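Local coordinates for vaginolysin (Gardnerella vaginalis, PDB 5IMY), which probably acts as a cholesterol-binding, pore-forming toxin of the cholesterol-dependent cytolysin family that lyses host cells, at residues 384-387 and 391-394; 473-476 and 481-484. All coordinates share one frame; numbering follows the deposited sequence.

Contact 1 of 2, residues 384-387 and 391-394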
# COMPACT_ATOMS: atom_id res chain seq x y z
N LEU A 384 -26.60 -3.00 19.22
CA LEU A 384 -26.72 -2.57 20.61
C LEU A 384 -28.18 -2.65 21.02
O LEU A 384 -29.05 -2.08 20.35
CB LEU A 384 -26.21 -1.14 20.79
CG LEU A 384 -24.91 -0.74 20.09
CD1 LEU A 384 -24.75 0.77 20.14
CD2 LEU A 384 -23.71 -1.43 20.71
N ASP A 385 -28.45 -3.35 22.12
CA ASP A 385 -29.80 -3.46 22.67
C ASP A 385 -29.75 -3.06 24.14
O ASP A 385 -29.17 -3.77 24.96
CB ASP A 385 -30.36 -4.87 22.51
CG ASP A 385 -31.86 -4.93 22.71
OD1 ASP A 385 -32.55 -3.94 22.39
OD2 ASP A 385 -32.36 -5.98 23.18
N HIS A 386 -30.36 -1.92 24.47
CA HIS A 386 -30.35 -1.36 25.82
C HIS A 386 -31.76 -1.44 26.39
O HIS A 386 -32.63 -0.63 26.03
CB HIS A 386 -29.84 0.07 25.80
CG HIS A 386 -30.13 0.84 27.05
ND1 HIS A 386 -30.01 0.28 28.31
CD2 HIS A 386 -30.55 2.11 27.24
CE1 HIS A 386 -30.34 1.18 29.22
NE2 HIS A 386 -30.67 2.30 28.60
N ARG A 387 -31.99 -2.41 27.27
CA ARG A 387 -33.28 -2.56 27.94
C ARG A 387 -33.09 -2.53 29.45
O ARG A 387 -33.43 -3.49 30.15
CB ARG A 387 -33.98 -3.85 27.50
CG ARG A 387 -33.06 -4.85 26.79
CD ARG A 387 -33.70 -6.23 26.70
NE ARG A 387 -34.20 -6.54 25.36
CZ ARG A 387 -34.84 -7.66 25.04
NH1 ARG A 387 -35.08 -8.58 25.97
NH2 ARG A 387 -35.26 -7.86 23.80
N VAL A 391 -30.29 5.36 32.40
CA VAL A 391 -29.74 6.00 31.21
C VAL A 391 -28.39 5.39 30.90
O VAL A 391 -27.61 5.06 31.80
CB VAL A 391 -29.64 7.52 31.41
CG1 VAL A 391 -29.17 8.20 30.13
CG2 VAL A 391 -30.98 8.09 31.86
N ALA A 392 -28.10 5.23 29.61
CA ALA A 392 -26.84 4.67 29.16
C ALA A 392 -26.27 5.53 28.03
O ALA A 392 -26.99 6.26 27.35
CB ALA A 392 -27.00 3.23 28.67
N ARG A 393 -24.95 5.43 27.86
CA ARG A 393 -24.25 6.05 26.75
C ARG A 393 -23.36 5.00 26.10
O ARG A 393 -23.21 3.89 26.61
CB ARG A 393 -23.41 7.25 27.22
CG ARG A 393 -24.25 8.43 27.68
CD ARG A 393 -23.41 9.67 27.89
NE ARG A 393 -22.65 9.63 29.14
CZ ARG A 393 -21.86 10.60 29.57
NH1 ARG A 393 -21.71 11.71 28.84
NH2 ARG A 393 -21.21 10.48 30.72
N TYR A 394 -22.79 5.34 24.95
CA TYR A 394 -21.87 4.44 24.28
C TYR A 394 -20.61 5.21 23.89
O TYR A 394 -20.66 6.39 23.57
CB TYR A 394 -22.50 3.80 23.03
CG TYR A 394 -23.54 2.74 23.33
CD1 TYR A 394 -23.17 1.46 23.70
CD2 TYR A 394 -24.90 3.03 23.24
CE1 TYR A 394 -24.11 0.48 23.97
CE2 TYR A 394 -25.85 2.06 23.52
CZ TYR A 394 -25.45 0.79 23.88
OH TYR A 394 -26.40 -0.17 24.15
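L384 lies over one face of the Y394 ring, at the place where the chain leaves one sheet of the C-terminal beta-sandwich for the other. Segment 384-387 belongs to strand 363-389, whereas 391-394 is the loop that leads into strand 395-403 of the opposing sheet. The two chains stay too far apart to pair, with the CA atoms of H386 and A392 7.7 Å from each other, and side chains fill the interval. L384 and Y394 approach from opposite directions. CD1 of L384 sits 3.6 Å from the Y394 ring centroid and only 4° off the ring normal, a CH-pi contact over the centre, while CB of L384 comes within 3.5 Å of Y394 OH. That hydroxyl also has a weak hydrogen bond from N474.

D385 takes the other side of the strand, as expected of alternation. Its OD1 accepts a hydrogen bond from N428, and OD2 forms a salt bridge with R387 NE at 2.9 Å, though that hydrogen bond is weak and bent.

H386 returns to the interior. CB lies 3.8 Å from Y394 OH, so the phenol end fits between the beta carbons of L384 and H386. With CG anti to the backbone N (chi1 164°), the imidazole extends toward the loop, and H386 ND1 donates a hydrogen bond to N474 OD1. One face of the ring is covered by A392, whose CB stands 3.9 Å from the H386 ring centroid, 13° off the normal.

Contact 2 of 2, residues 473-476 and 481-484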
# COMPACT_ATOMS: atom_id res chain seq x y z
N SER A 473 -26.25 -6.90 24.60
CA SER A 473 -27.50 -6.58 25.26
C SER A 473 -27.25 -6.28 26.73
O SER A 473 -26.50 -6.99 27.40
CB SER A 473 -28.50 -7.73 25.14
OG SER A 473 -28.80 -8.01 23.78
N ASN A 474 -27.88 -5.21 27.23
CA ASN A 474 -27.76 -4.81 28.62
C ASN A 474 -29.14 -4.57 29.19
O ASN A 474 -30.02 -4.02 28.52
CB ASN A 474 -26.90 -3.54 28.76
CG ASN A 474 -27.41 -2.39 27.92
OD1 ASN A 474 -28.20 -1.57 28.39
ND2 ASN A 474 -26.95 -2.31 26.68
N TRP A 475 -29.34 -4.99 30.44
CA TRP A 475 -30.64 -4.88 31.09
C TRP A 475 -30.41 -4.73 32.59
O TRP A 475 -29.33 -4.32 33.02
CB TRP A 475 -31.51 -6.10 30.73
CG TRP A 475 -31.08 -7.39 31.37
CD1 TRP A 475 -31.58 -7.93 32.52
CD2 TRP A 475 -30.07 -8.29 30.91
NE1 TRP A 475 -30.94 -9.12 32.80
CE2 TRP A 475 -30.01 -9.36 31.83
CE3 TRP A 475 -29.21 -8.30 29.81
CZ2 TRP A 475 -29.12 -10.42 31.68
CZ3 TRP A 475 -28.33 -9.36 29.66
CH2 TRP A 475 -28.29 -10.41 30.59
N GLY A 476 -31.43 -5.04 33.38
CA GLY A 476 -31.35 -4.89 34.82
C GLY A 476 -31.71 -3.49 35.26
O GLY A 476 -32.32 -2.70 34.53
N PRO A 481 -26.88 -3.72 37.29
CA PRO A 481 -26.99 -3.83 35.84
C PRO A 481 -26.44 -5.16 35.34
O PRO A 481 -25.61 -5.80 35.99
CB PRO A 481 -26.15 -2.65 35.34
CG PRO A 481 -25.14 -2.40 36.44
CD PRO A 481 -25.59 -3.13 37.69
N ARG A 482 -26.92 -5.56 34.17
CA ARG A 482 -26.49 -6.81 33.56
C ARG A 482 -26.29 -6.60 32.07
O ARG A 482 -26.92 -5.75 31.45
CB ARG A 482 -27.49 -7.94 33.84
CG ARG A 482 -27.56 -8.32 35.31
CD ARG A 482 -28.07 -9.74 35.54
NE ARG A 482 -29.53 -9.82 35.51
CZ ARG A 482 -30.32 -9.50 36.53
NH1 ARG A 482 -29.81 -9.06 37.67
NH2 ARG A 482 -31.64 -9.62 36.40
N VAL A 483 -25.38 -7.40 31.50
CA VAL A 483 -24.95 -7.24 30.11
C VAL A 483 -24.52 -8.61 29.59
O VAL A 483 -24.16 -9.50 30.36
CB VAL A 483 -23.80 -6.21 29.99
CG1 VAL A 483 -22.56 -6.69 30.73
CG2 VAL A 483 -23.49 -5.91 28.53
N ALA A 484 -24.57 -8.77 28.27
CA ALA A 484 -24.23 -10.05 27.66
C ALA A 484 -23.70 -9.84 26.25
O ALA A 484 -24.03 -8.85 25.59
CB ALA A 484 -25.45 -10.99 27.64
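W475 and R482 exchange two backbone hydrogen bonds: W475 N to R482 O at 2.7 Å, nearly straight at 160°, and R482 N to W475 O at 2.9 Å. S473 and A484 form the next hydrogen-bonded pair, with A484 N to S473 O at 2.8 Å and the return bond, S473 N to A484 O, at 3.1 Å. This is the ladder of an antiparallel beta hairpin. Between the two rungs lies the non-hydrogen-bonded pair N474 and V483, where CA-H...O contacts run from V483 CA to S473 O and from N474 CA to R482 O.

The packing on the W475 face is dominated by its indole. Chi1 of 72° places CG between the backbone N and the carbonyl carbon, which swings the ring over the partner strand. CB of R482 then meets the indole face off-centre, 3.5 Å from W475 CE2, while A484 CB lies in the ring plane at the edge, 3.9 Å from W475 CZ3. The guanidinium is turned 75° from the indole, which excludes a parallel stack; R482 NE and W475 NE1, 3.1 Å apart, are both donors and do not bond. On the other face, CG2 of V483 packs near N474 CB.

The hairpin turn beyond G476 and P481 carries the threonine-leucine pair known in this family as the cholesterol-recognition motif, consistent with a membrane-facing tip. P481 touches E446 and R456, the ends of the family's tryptophan-rich undecapeptide. Inward, strand 469-475 pairs in parallel with strand 363-389, leaving strand 480-485 along its other side.

Contact 1 is buried and packs a strand of one sandwich sheet against the loop that leads into the other, whereas contact 2 is a surface hairpin within one sheet. Their chemistry follows: 384-387 and 391-394 meet through CH-pi and apolar packing alone, while 473-476 and 481-484 are joined by four backbone hydrogen bonds with an indole laid over the outside. Strands 363-389 and 469-475 are neighbours, so the two centres are only 9 Å apart. The backbone joins them too, R387 N lying 2.8 Å from N474 O in a probable hydrogen bond. N474 is the common element, its backbone in the sheet and its amide reaching into the interior of contact 1.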